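Local coordinates for uncharacterized protein Atu2452 (Agrobacterium tumefaciens, PDB 2R8B) that is of unknown function but is probably a serine hydrolase of the alpha/beta-hydrolase superfamily, related to dienelactone hydrolases, at residues A[52-56]-A[75-79]; A[104-108]-A[150-154]; A[128-132]-A[162-166]; A[172-176]-A[199-203]. Residues are numbered along the deposited sequence.

Contact 1: A[52-56]-A[75-79]; sequences FHKSR and ENQFF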
loop_
_atom_site.group_PDB
_atom_site.type_symbol
_atom_site.label_atom_id
_atom_site.label_comp_id
_atom_site.label_asym_id
_atom_site.label_seq_id
_atom_site.Cartn_x
_atom_site.Cartn_y
_atom_site.Cartn_z
ATOM N N PHE A 52 -0.847 -11.089 -11.873
ATOM C CA PHE A 52 -1.885 -10.683 -12.789
ATOM C C PHE A 52 -2.312 -9.296 -12.376
ATOM O O PHE A 52 -2.452 -9.015 -11.208
ATOM C CB PHE A 52 -3.084 -11.623 -12.696
ATOM C CG PHE A 52 -4.105 -11.372 -13.764
ATOM C CD1 PHE A 52 -3.909 -11.880 -15.070
ATOM C CD2 PHE A 52 -5.230 -10.565 -13.502
ATOM C CE1 PHE A 52 -4.830 -11.619 -16.088
ATOM C CE2 PHE A 52 -6.170 -10.305 -14.521
ATOM C CZ PHE A 52 -5.962 -10.835 -15.818
ATOM N N HIS A 53 -2.509 -8.398 -13.317
ATOM C CA HIS A 53 -2.822 -7.034 -12.902
ATOM C C HIS A 53 -3.468 -6.227 -14.012
ATOM O O HIS A 53 -3.322 -6.560 -15.176
ATOM C CB HIS A 53 -1.551 -6.330 -12.404
ATOM C CG HIS A 53 -0.483 -6.166 -13.446
ATOM N ND1 HIS A 53 0.407 -7.167 -13.763
ATOM C CD2 HIS A 53 -0.136 -5.101 -14.212
ATOM C CE1 HIS A 53 1.242 -6.732 -14.695
ATOM N NE2 HIS A 53 0.932 -5.484 -14.988
ATOM N N LYS A 54 -4.191 -5.172 -13.656
ATOM C CA LYS A 54 -4.479 -4.126 -14.638
ATOM C C LYS A 54 -3.282 -3.146 -14.765
ATOM O O LYS A 54 -2.526 -2.947 -13.793
ATOM C CB LYS A 54 -5.752 -3.369 -14.252
ATOM C CG LYS A 54 -7.034 -4.048 -14.675
ATOM C CD LYS A 54 -7.952 -3.104 -15.485
ATOM C CE LYS A 54 -9.245 -3.817 -15.910
ATOM N NZ LYS A 54 -9.026 -4.636 -17.130
ATOM N N SER A 55 -3.113 -2.532 -15.946
ATOM C CA SER A 55 -2.152 -1.428 -16.111
ATOM C C SER A 55 -2.605 -0.318 -17.056
ATOM O O SER A 55 -3.305 -0.565 -18.033
ATOM C CB SER A 55 -0.779 -1.946 -16.540
ATOM O OG SER A 55 -0.896 -2.820 -17.643
ATOM N N ARG A 56 -2.171 0.907 -16.776
ATOM C CA ARG A 56 -2.407 2.041 -17.681
ATOM C C ARG A 56 -1.077 2.772 -17.816
ATOM O O ARG A 56 -0.615 3.407 -16.858
ATOM C CB ARG A 56 -3.493 2.951 -17.097
ATOM C CG ARG A 56 -4.194 3.846 -18.062
ATOM C CD ARG A 56 -3.687 5.270 -18.019
ATOM N NE ARG A 56 -3.991 5.945 -16.762
ATOM C CZ ARG A 56 -3.664 7.213 -16.496
ATOM N NH1 ARG A 56 -3.046 7.945 -17.445
ATOM N NH2 ARG A 56 -3.944 7.754 -15.292
ATOM N N GLU A 75 -8.246 -6.479 -8.956
ATOM C CA GLU A 75 -7.512 -5.476 -9.742
ATOM C C GLU A 75 -8.363 -4.290 -10.186
ATOM O O GLU A 75 -7.825 -3.224 -10.513
ATOM C CB GLU A 75 -6.868 -6.080 -10.984
ATOM C CG GLU A 75 -6.764 -7.558 -10.951
ATOM C CD GLU A 75 -7.978 -8.209 -11.534
ATOM O OE1 GLU A 75 -8.467 -7.733 -12.579
ATOM O OE2 GLU A 75 -8.440 -9.200 -10.941
ATOM N N ASN A 76 -9.679 -4.463 -10.219
ATOM C CA ASN A 76 -10.555 -3.336 -10.557
ATOM C C ASN A 76 -11.035 -2.484 -9.404
ATOM O O ASN A 76 -11.516 -1.378 -9.664
ATOM C CB ASN A 76 -11.753 -3.767 -11.388
ATOM C CG ASN A 76 -11.359 -4.204 -12.738
ATOM O OD1 ASN A 76 -10.822 -3.421 -13.529
ATOM N ND2 ASN A 76 -11.586 -5.477 -13.023
ATOM N N GLN A 77 -10.937 -2.992 -8.171
ATOM C CA GLN A 77 -11.252 -2.178 -6.999
ATOM C C GLN A 77 -10.668 -0.785 -7.143
ATOM O O GLN A 77 -11.416 0.201 -7.271
ATOM C CB GLN A 77 -10.742 -2.801 -5.701
ATOM C CG GLN A 77 -11.772 -3.680 -5.018
ATOM C CD GLN A 77 -11.770 -3.520 -3.498
ATOM O OE1 GLN A 77 -10.720 -3.319 -2.844
ATOM N NE2 GLN A 77 -12.959 -3.600 -2.925
ATOM N N PHE A 78 -9.338 -0.712 -7.176
ATOM C CA PHE A 78 -8.686 0.585 -7.114
ATOM C C PHE A 78 -8.179 1.253 -8.400
ATOM O O PHE A 78 -7.729 2.407 -8.343
ATOM C CB PHE A 78 -7.613 0.553 -6.044
ATOM C CG PHE A 78 -8.169 0.610 -4.671
ATOM C CD1 PHE A 78 -8.472 1.828 -4.085
ATOM C CD2 PHE A 78 -8.430 -0.564 -3.956
ATOM C CE1 PHE A 78 -8.992 1.889 -2.797
ATOM C CE2 PHE A 78 -8.965 -0.518 -2.658
ATOM C CZ PHE A 78 -9.247 0.716 -2.088
ATOM N N PHE A 79 -8.273 0.558 -9.538
ATOM C CA PHE A 79 -7.742 1.047 -10.805
ATOM C C PHE A 79 -8.228 2.438 -11.192
ATOM O O PHE A 79 -7.399 3.336 -11.302
ATOM C CB PHE A 79 -7.983 0.045 -11.950
ATOM C CG PHE A 79 -7.178 0.326 -13.217
ATOM C CD1 PHE A 79 -5.803 0.116 -13.247
ATOM C CD2 PHE A 79 -7.819 0.758 -14.381
ATOM C CE1 PHE A 79 -5.071 0.343 -14.377
ATOM C CE2 PHE A 79 -7.106 0.979 -15.552
ATOM C CZ PHE A 79 -5.720 0.772 -15.556
#
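Residues 53-56 run as an extended strand, and 75-79 form the weakly bonded first turn of helix 75-85. The axes of these short segments approach to 8.5 Å, and their N-to-C directions differ by 30°, so the two run roughly parallel. The backbones are nearest at His-53 and Glu-75, whose CA atoms lie 5.9 Å apart. No hydrogen bond links the segments, and the 354 Å² they bury comes from van der Waals packing, mainly of side chains. Lys-54 and Phe-79 contribute most of it. The CA-to-CB bonds of both point toward the opposite segment, and Lys-54 CB sits over one face of the Phe-79 ring, 4.0 Å from its centroid and 26° off the ring normal, a CH-pi contact. Farther along the strand, Phe-79 CZ meets Ser-55 C at 3.6 Å and Arg-56 CB at 3.5 Å. The guanidinium of Arg-56 leads away instead and is hydrogen-bonded to Pro-87 O. At the start of the helix, Glu-75 CB lies 3.9 Å from Lys-54 N, while Glu-75 OE1 reaches the edge of the Phe-52 ring at 4.0 Å from CE2. His-53 and Ser-55 direct their CA-to-CB bonds away from the helix. Phe-79 also touches Ile-91 and Ser-93, so the helix packs across two strands: a helix-on-sheet contact at the border of an alpha/beta-hydrolase core, where edge strand 53-56 runs antiparallel to its sheet neighbour 90-94.

Contact 2: A[104-108]-A[150-154]; sequences ARFFR and NGANI. With SO4 (sulfate ion), chain C.
Build 104-105 as the end of a short strand, leave it through a turn at Phe-106 (phi/psi -92/-4), and set 150-154 as the first turn of helix 150-161. The nearest CA pairs, Arg-105 with Asn-150 and Phe-106 with Ile-154, are both 6.8 Å apart. Asn-150, chi1 t, accepts a hydrogen bond at OD1 from Phe-106 N (2.8 Å, 167°); its ND2 lies 3.1 Å from CE1 of Phe-107 (chi1 p) and donates to sulfate O1 (3.1 Å). Gly-151 CA is 4.3 Å from CD1 of Phe-106 (chi1 m). This glycine fits the last position of a GxSxG nucleophile elbow, as in alpha/beta-hydrolases; the sulfate, probably from the crystallisation liquor but held by Asn-150 next to this elbow, may mark a presumed active-site pocket. Asn-153, chi1 m, donates from ND2 to sulfate O1 (2.5 Å), its CB 4.1 Å from Phe-107 CZ. Arg-105 binds the same ion through NH1 to O3 (2.7 Å) and NH2 to O2 (2.6 Å), its NE held by Phe-107 O (2.9 Å). Ile-154, chi1 t, packs CG2 on Phe-106 CB at 3.8 Å.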
loop_
_atom_site.group_PDB
_atom_site.type_symbol
_atom_site.label_atom_id
_atom_site.label_comp_id
_atom_site.label_asym_id
_atom_site.label_seq_id
_atom_site.Cartn_x
_atom_site.Cartn_y
_atom_site.Cartn_z
ATOM N N ALA A 104 -9.563 -13.137 -2.569
ATOM C CA ALA A 104 -8.152 -12.949 -2.873
ATOM C C ALA A 104 -7.455 -11.981 -1.895
ATOM O O ALA A 104 -8.053 -10.973 -1.467
ATOM C CB ALA A 104 -7.996 -12.486 -4.290
ATOM N N ARG A 105 -6.211 -12.300 -1.525
ATOM C CA ARG A 105 -5.383 -11.425 -0.668
ATOM C C ARG A 105 -3.943 -11.515 -1.077
ATOM O O ARG A 105 -3.598 -12.353 -1.917
ATOM C CB ARG A 105 -5.526 -11.716 0.837
ATOM C CG ARG A 105 -5.884 -13.150 1.214
ATOM C CD ARG A 105 -6.294 -13.320 2.662
ATOM N NE ARG A 105 -5.189 -12.948 3.530
ATOM C CZ ARG A 105 -5.213 -11.933 4.400
ATOM N NH1 ARG A 105 -4.127 -11.659 5.129
ATOM N NH2 ARG A 105 -6.324 -11.203 4.565
ATOM N N PHE A 106 -3.118 -10.650 -0.486
ATOM C CA PHE A 106 -1.713 -10.579 -0.829
ATOM C C PHE A 106 -0.723 -11.431 -0.019
ATOM O O PHE A 106 0.481 -11.413 -0.335
ATOM C CB PHE A 106 -1.249 -9.136 -0.811
ATOM C CG PHE A 106 -1.733 -8.355 -1.966
ATOM C CD1 PHE A 106 -2.845 -7.523 -1.840
ATOM C CD2 PHE A 106 -1.108 -8.475 -3.213
ATOM C CE1 PHE A 106 -3.340 -6.792 -2.946
ATOM C CE2 PHE A 106 -1.579 -7.767 -4.313
ATOM C CZ PHE A 106 -2.702 -6.917 -4.172
ATOM N N PHE A 107 -1.191 -12.140 1.019
ATOM C CA PHE A 107 -0.337 -13.036 1.845
ATOM C C PHE A 107 -1.196 -13.773 2.822
ATOM O O PHE A 107 -2.299 -13.348 3.123
ATOM C CB PHE A 107 0.772 -12.300 2.599
ATOM C CG PHE A 107 0.264 -11.313 3.609
ATOM C CD1 PHE A 107 -0.147 -10.043 3.211
ATOM C CD2 PHE A 107 0.194 -11.653 4.946
ATOM C CE1 PHE A 107 -0.622 -9.117 4.107
ATOM C CE2 PHE A 107 -0.292 -10.756 5.859
ATOM C CZ PHE A 107 -0.703 -9.455 5.420
ATOM N N ARG A 108 -0.684 -14.851 3.383
ATOM C CA ARG A 108 -1.531 -15.761 4.139
ATOM C C ARG A 108 -1.641 -15.474 5.624
ATOM O O ARG A 108 -0.649 -15.256 6.302
ATOM C CB ARG A 108 -1.098 -17.209 3.935
ATOM C CG ARG A 108 -2.092 -18.217 4.482
ATOM C CD ARG A 108 -1.621 -19.660 4.345
ATOM N NE ARG A 108 -0.672 -20.038 5.378
ATOM C CZ ARG A 108 -0.989 -20.744 6.451
ATOM N NH1 ARG A 108 -0.065 -21.046 7.346
ATOM N NH2 ARG A 108 -2.231 -21.147 6.627
ATOM N N ASN A 150 -5.706 -5.206 3.972
ATOM C CA ASN A 150 -4.707 -6.221 3.579
ATOM C C ASN A 150 -3.669 -5.719 2.603
ATOM O O ASN A 150 -2.521 -6.176 2.637
ATOM C CB ASN A 150 -5.360 -7.451 2.968
ATOM C CG ASN A 150 -4.332 -8.459 2.422
ATOM O OD1 ASN A 150 -4.204 -8.641 1.193
ATOM N ND2 ASN A 150 -3.604 -9.118 3.322
ATOM N N GLY A 151 -4.087 -4.794 1.736
ATOM C CA GLY A 151 -3.217 -4.164 0.786
ATOM C C GLY A 151 -2.340 -3.095 1.432
ATOM O O GLY A 151 -1.186 -2.930 1.007
ATOM N N ALA A 152 -2.849 -2.346 2.424
ATOM C CA ALA A 152 -1.974 -1.401 3.112
ATOM C C ALA A 152 -0.925 -2.184 3.903
ATOM O O ALA A 152 0.177 -1.682 4.214
ATOM C CB ALA A 152 -2.747 -0.528 4.017
ATOM N N ASN A 153 -1.263 -3.432 4.223
ATOM C CA ASN A 153 -0.404 -4.244 5.079
ATOM C C ASN A 153 0.812 -4.754 4.336
ATOM O O ASN A 153 1.930 -4.707 4.875
ATOM C CB ASN A 153 -1.208 -5.360 5.754
ATOM C CG ASN A 153 -2.291 -4.798 6.678
ATOM O OD1 ASN A 153 -2.210 -3.649 7.114
ATOM N ND2 ASN A 153 -3.310 -5.572 6.943
ATOM N N ILE A 154 0.618 -5.191 3.088
ATOM C CA ILE A 154 1.746 -5.643 2.266
ATOM C C ILE A 154 2.584 -4.406 1.890
ATOM O O ILE A 154 3.831 -4.429 1.806
ATOM C CB ILE A 154 1.247 -6.556 1.078
ATOM C CG1 ILE A 154 2.323 -7.503 0.518
ATOM C CG2 ILE A 154 0.489 -5.824 0.010
ATOM C CD1 ILE A 154 3.462 -6.905 -0.133
HETATM S S SO4 C . -4.674 -8.685 6.753
HETATM O O1 SO4 C . -3.524 -7.994 6.182
HETATM O O2 SO4 C . -5.631 -8.935 5.680
HETATM O O3 SO4 C . -4.220 -9.984 7.243
HETATM O O4 SO4 C . -5.352 -7.903 7.810
#

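Contact 3: A[128-132]-A[162-166]; sequences ADFIK and QPELF
Segment 128-132 is a turn within helix 117-138, with Lys-132 N bonded to Ala-128 O at 2.9 Å. Segment 162-166 has no regular structure: Gln-162 (phi/psi -125/68) is the first residue to leave helical angles after helix 150-161, and Leu-165 N returns to Gln-162 O at 3.0 Å, closing a turn. The nearest CA atoms, those of Ala-128 and Gln-162, are 7.6 Å apart, and the 257 Å² buried involves no hydrogen bond between the segments. Leu-165, with chi1 178° (t) and chi2 64° (p), projects toward the helix. Leu-165 CD2 lies 4.0 Å from Ile-131 CG2, and Leu-165 CD1 is 4.3 Å from Lys-132 CG. Ile-131, with chi1 m and chi2 t, brings CD1 to 3.8 Å from CZ of Phe-166. The ring of Phe-166 (chi1 -83°, chi2 82°) meets that methyl obliquely; its CA-to-CB bond points sideways, so the approach is made by the ring's end. The partly exposed Gln-162 takes m for both chi1 and chi2, which places OE1 3.2 Å from Ala-128 CB and 4.0 Å from Lys-132 CE. Lys-132 (chi1 m, chi3 t) starts sideways and bends its end toward the turn. Ile-131 and Phe-166 both touch Val-66 and Val-143, and Leu-165 touches Val-143, so the contact joins helix 117-138 to the loop between helix 150-161 and strand 168-172 over the central sheet, the layered packing of an alpha/beta-hydrolase fold.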
loop_
_atom_site.group_PDB
_atom_site.type_symbol
_atom_site.label_atom_id
_atom_site.label_comp_id
_atom_site.label_asym_id
_atom_site.label_seq_id
_atom_site.Cartn_x
_atom_site.Cartn_y
_atom_site.Cartn_z
ATOM N N ALA A 128 8.110 -6.025 -4.160
ATOM C CA ALA A 128 9.269 -5.202 -4.421
ATOM C C ALA A 128 9.743 -5.398 -5.870
ATOM O O ALA A 128 9.873 -4.433 -6.615
ATOM C CB ALA A 128 10.364 -5.550 -3.472
ATOM N N ASP A 129 9.974 -6.651 -6.263
ATOM C CA ASP A 129 10.521 -6.962 -7.572
ATOM C C ASP A 129 9.626 -6.478 -8.694
ATOM O O ASP A 129 10.103 -5.827 -9.642
ATOM C CB ASP A 129 10.758 -8.462 -7.688
ATOM C CG ASP A 129 11.966 -8.900 -6.905
ATOM O OD1 ASP A 129 12.839 -8.023 -6.706
ATOM O OD2 ASP A 129 12.049 -10.087 -6.487
ATOM N N PHE A 130 8.342 -6.815 -8.551
ATOM C CA PHE A 130 7.267 -6.442 -9.429
ATOM C C PHE A 130 7.308 -4.933 -9.603
ATOM O O PHE A 130 7.413 -4.441 -10.714
ATOM C CB PHE A 130 5.968 -6.900 -8.769
ATOM C CG PHE A 130 4.718 -6.565 -9.532
ATOM C CD1 PHE A 130 4.332 -7.305 -10.642
ATOM C CD2 PHE A 130 3.875 -5.564 -9.093
ATOM C CE1 PHE A 130 3.150 -7.019 -11.337
ATOM C CE2 PHE A 130 2.692 -5.282 -9.779
ATOM C CZ PHE A 130 2.344 -6.006 -10.906
ATOM N N ILE A 131 7.291 -4.191 -8.512
ATOM C CA ILE A 131 7.404 -2.737 -8.614
ATOM C C ILE A 131 8.707 -2.261 -9.321
ATOM O O ILE A 131 8.613 -1.562 -10.314
ATOM C CB ILE A 131 7.133 -2.051 -7.231
ATOM C CG1 ILE A 131 5.659 -2.224 -6.852
ATOM C CG2 ILE A 131 7.477 -0.554 -7.281
ATOM C CD1 ILE A 131 5.380 -2.124 -5.395
ATOM N N LYS A 132 9.896 -2.638 -8.851
ATOM C CA LYS A 132 11.165 -2.300 -9.541
ATOM C C LYS A 132 11.153 -2.621 -11.057
ATOM O O LYS A 132 11.715 -1.868 -11.885
ATOM C CB LYS A 132 12.364 -3.034 -8.916
ATOM C CG LYS A 132 12.813 -2.525 -7.539
ATOM C CD LYS A 132 13.233 -3.696 -6.630
ATOM C CE LYS A 132 13.973 -3.241 -5.361
ATOM N NZ LYS A 132 15.439 -3.074 -5.653
ATOM N N GLN A 162 12.131 -2.405 2.376
ATOM C CA GLN A 162 12.808 -1.671 1.302
ATOM C C GLN A 162 12.577 -0.220 1.586
ATOM O O GLN A 162 11.821 0.453 0.862
ATOM C CB GLN A 162 12.165 -1.978 -0.031
ATOM C CG GLN A 162 11.777 -3.420 -0.205
ATOM C CD GLN A 162 12.943 -4.255 -0.669
ATOM O OE1 GLN A 162 12.947 -4.744 -1.791
ATOM N NE2 GLN A 162 13.951 -4.398 0.178
ATOM N N PRO A 163 13.176 0.271 2.676
ATOM C CA PRO A 163 12.714 1.584 3.104
ATOM C C PRO A 163 12.945 2.658 2.016
ATOM O O PRO A 163 12.322 3.712 2.043
ATOM C CB PRO A 163 13.522 1.826 4.403
ATOM C CG PRO A 163 14.732 0.936 4.272
ATOM C CD PRO A 163 14.249 -0.265 3.536
ATOM N N GLU A 164 13.784 2.357 1.030
ATOM C CA GLU A 164 14.172 3.361 0.070
ATOM C C GLU A 164 13.472 3.258 -1.279
ATOM O O GLU A 164 13.763 4.029 -2.215
ATOM C CB GLU A 164 15.701 3.430 -0.047
ATOM C CG GLU A 164 16.265 4.364 1.021
ATOM C CD GLU A 164 17.763 4.743 0.864
ATOM O OE1 GLU A 164 18.299 4.658 -0.271
ATOM O OE2 GLU A 164 18.397 5.166 1.880
ATOM N N LEU A 165 12.532 2.334 -1.398
ATOM C CA LEU A 165 11.773 2.216 -2.650
ATOM C C LEU A 165 10.688 3.300 -2.863
ATOM O O LEU A 165 10.689 3.964 -3.861
ATOM C CB LEU A 165 11.232 0.802 -2.832
ATOM C CG LEU A 165 10.393 0.597 -4.081
ATOM C CD1 LEU A 165 11.228 0.796 -5.339
ATOM C CD2 LEU A 165 9.774 -0.794 -4.058
ATOM N N PHE A 166 9.798 3.507 -1.911
ATOM C CA PHE A 166 8.686 4.434 -2.058
ATOM C C PHE A 166 8.947 5.879 -1.724
ATOM O O PHE A 166 9.618 6.193 -0.739
ATOM C CB PHE A 166 7.506 3.967 -1.219
ATOM C CG PHE A 166 6.674 2.929 -1.900
ATOM C CD1 PHE A 166 7.063 1.578 -1.877
ATOM C CD2 PHE A 166 5.514 3.289 -2.595
ATOM C CE1 PHE A 166 6.291 0.590 -2.533
ATOM C CE2 PHE A 166 4.763 2.319 -3.263
ATOM C CZ PHE A 166 5.153 0.967 -3.233
#

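Contact 4: A[172-176]-A[199-203]; sequences MHPLI and DPICP
This is a loop-to-loop contact at the C-terminal ends of two parallel strands, 168-172 and 190-196; the loop after the second carries Asp-199, the presumed triad acid. Neither segment is regular beyond Met-172, a selenomethionine ending its strand. The nearest CA atoms, of Leu-175 and Cys-202, lie 5.4 Å apart, and 220 Å² is buried. His-173 has positive phi and psi (57/63) and chi1 m; its ND1 donates to Asp-199 OD2 (2.8 Å, 169°), while its NE2 bonds Glu-236. Asp-199, chi1 t, also receives His-230 ND1 at OD2, consistent with a Ser-149, His-230, Asp-199 triad. Asp-199 OD1 accepts from Ile-201 N (3.0 Å), forming an Asx turn, and Cys-202 N bonds Asp-199 O (3.1 Å). Cys-202, chi1 m, turns SG to 3.5 Å from Pro-174 O. Leu-175, chi1 t, sets CG 3.4 Å from Ile-201 O and CD2 4.4 Å from Pro-203 CD. One water donates to Pro-174 O (2.9 Å) and Pro-203 O (3.3 Å). Pro-203 is the N-cap residue of helix 204-217, whose Leu-206 touches Leu-175 and whose Leu-210 touches Pro-174; Pro-174 also touches Asn-153 of helix 150-161.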
loop_
_atom_site.group_PDB
_atom_site.type_symbol
_atom_site.label_atom_id
_atom_site.label_comp_id
_atom_site.label_asym_id
_atom_site.label_seq_id
_atom_site.Cartn_x
_atom_site.Cartn_y
_atom_site.Cartn_z
HETATM N N MSE A 172 -4.485 2.681 4.050
HETATM C CA MSE A 172 -5.854 2.801 4.509
HETATM C C MSE A 172 -6.213 1.677 5.457
HETATM O O MSE A 172 -6.332 0.528 5.061
HETATM C CB MSE A 172 -6.771 2.910 3.297
HETATM C CG MSE A 172 -6.320 4.069 2.451
HETATM SE SE MSE A 172 -7.537 4.466 1.041
HETATM C CE MSE A 172 -8.632 5.893 1.877
ATOM N N HIS A 173 -6.339 2.014 6.737
ATOM C CA HIS A 173 -6.674 1.042 7.720
ATOM C C HIS A 173 -5.642 -0.085 7.674
ATOM O O HIS A 173 -5.989 -1.203 7.359
ATOM C CB HIS A 173 -8.087 0.508 7.476
ATOM C CG HIS A 173 -9.148 1.560 7.589
ATOM N ND1 HIS A 173 -9.965 1.690 8.694
ATOM C CD2 HIS A 173 -9.522 2.543 6.739
ATOM C CE1 HIS A 173 -10.788 2.707 8.524
ATOM N NE2 HIS A 173 -10.538 3.241 7.343
ATOM N N PRO A 174 -4.365 0.217 7.966
ATOM C CA PRO A 174 -3.371 -0.831 8.150
ATOM C C PRO A 174 -3.543 -1.545 9.475
ATOM O O PRO A 174 -4.221 -1.026 10.384
ATOM C CB PRO A 174 -2.068 -0.047 8.227
ATOM C CG PRO A 174 -2.489 1.228 8.859
ATOM C CD PRO A 174 -3.760 1.547 8.148
ATOM N N LEU A 175 -2.903 -2.708 9.591
ATOM C CA LEU A 175 -2.854 -3.511 10.823
ATOM C C LEU A 175 -1.458 -4.100 10.799
ATOM O O LEU A 175 -1.184 -4.959 9.977
ATOM C CB LEU A 175 -3.839 -4.671 10.717
ATOM C CG LEU A 175 -4.251 -5.501 11.931
ATOM C CD1 LEU A 175 -4.481 -6.973 11.528
ATOM C CD2 LEU A 175 -3.313 -5.400 13.089
ATOM N N ILE A 176 -0.547 -3.619 11.628
ATOM C CA ILE A 176 0.757 -4.290 11.724
ATOM C C ILE A 176 0.940 -4.682 13.170
ATOM O O ILE A 176 0.952 -3.804 14.032
ATOM C CB ILE A 176 1.907 -3.384 11.248
ATOM C CG1 ILE A 176 1.775 -3.088 9.749
ATOM C CG2 ILE A 176 3.221 -4.003 11.507
ATOM C CD1 ILE A 176 2.388 -4.106 8.854
ATOM N N ASP A 199 -12.472 0.519 14.818
ATOM C CA ASP A 199 -12.269 -0.414 13.782
ATOM C C ASP A 199 -11.963 -1.721 14.471
ATOM O O ASP A 199 -10.921 -1.879 15.136
ATOM C CB ASP A 199 -11.111 0.114 12.976
ATOM C CG ASP A 199 -10.838 -0.688 11.775
ATOM O OD1 ASP A 199 -11.258 -1.881 11.744
ATOM O OD2 ASP A 199 -10.173 -0.126 10.872
ATOM N N PRO A 200 -12.869 -2.698 14.325
ATOM C CA PRO A 200 -12.650 -3.884 15.141
ATOM C C PRO A 200 -11.435 -4.666 14.583
ATOM O O PRO A 200 -10.909 -5.551 15.236
ATOM C CB PRO A 200 -13.963 -4.666 14.975
ATOM C CG PRO A 200 -14.452 -4.287 13.629
ATOM C CD PRO A 200 -14.009 -2.865 13.397
ATOM N N ILE A 201 -10.991 -4.331 13.382
ATOM C CA ILE A 201 -9.869 -5.036 12.807
ATOM C C ILE A 201 -8.535 -4.329 13.098
ATOM O O ILE A 201 -7.469 -4.972 13.055
ATOM C CB ILE A 201 -10.075 -5.273 11.290
ATOM C CG1 ILE A 201 -11.073 -6.431 11.087
ATOM C CG2 ILE A 201 -8.771 -5.633 10.625
ATOM C CD1 ILE A 201 -11.898 -6.340 9.824
ATOM N N CYS A 202 -8.583 -3.024 13.396
ATOM C CA CYS A 202 -7.352 -2.257 13.532
ATOM C C CYS A 202 -7.347 -1.532 14.826
ATOM O O CYS A 202 -7.928 -0.442 14.929
ATOM C CB CYS A 202 -7.226 -1.277 12.398
ATOM S SG CYS A 202 -7.482 -2.085 10.868
ATOM N N PRO A 203 -6.778 -2.172 15.844
ATOM C CA PRO A 203 -6.612 -1.583 17.149
ATOM C C PRO A 203 -5.904 -0.260 17.022
ATOM O O PRO A 203 -4.942 -0.147 16.292
ATOM C CB PRO A 203 -5.730 -2.596 17.903
ATOM C CG PRO A 203 -5.917 -3.884 17.219
ATOM C CD PRO A 203 -6.301 -3.567 15.785
HETATM O O HOH W 1 -3.888 -0.912 13.307
#

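How the contacts relate
From the N terminus, contact 1 closes first, bringing edge strand 53-56 to helix 75-85 across 18 intervening residues that include strand 64-68. Contacts 2 and 3 then cross: the chain spans they close overlap, tying the end of strand 103-105 to helix 150-161 and helix 117-138 to the loop after helix 150-161. Contact 4 follows in series and joins the loops after strands 168-172 and 190-196. Contacts 1 and 3 touch by packing, His-53 ND1 (hydrogen-bonded to Tyr-51 O) lying 3.6 Å from Phe-130 CZ. Contacts 2 and 4 meet through a probable hydrogen bond, Asn-153 OD1 to Leu-175 N at 2.7 Å, linking the sulfate site to loop 172-176, which packs against the segment holding the presumed triad acid.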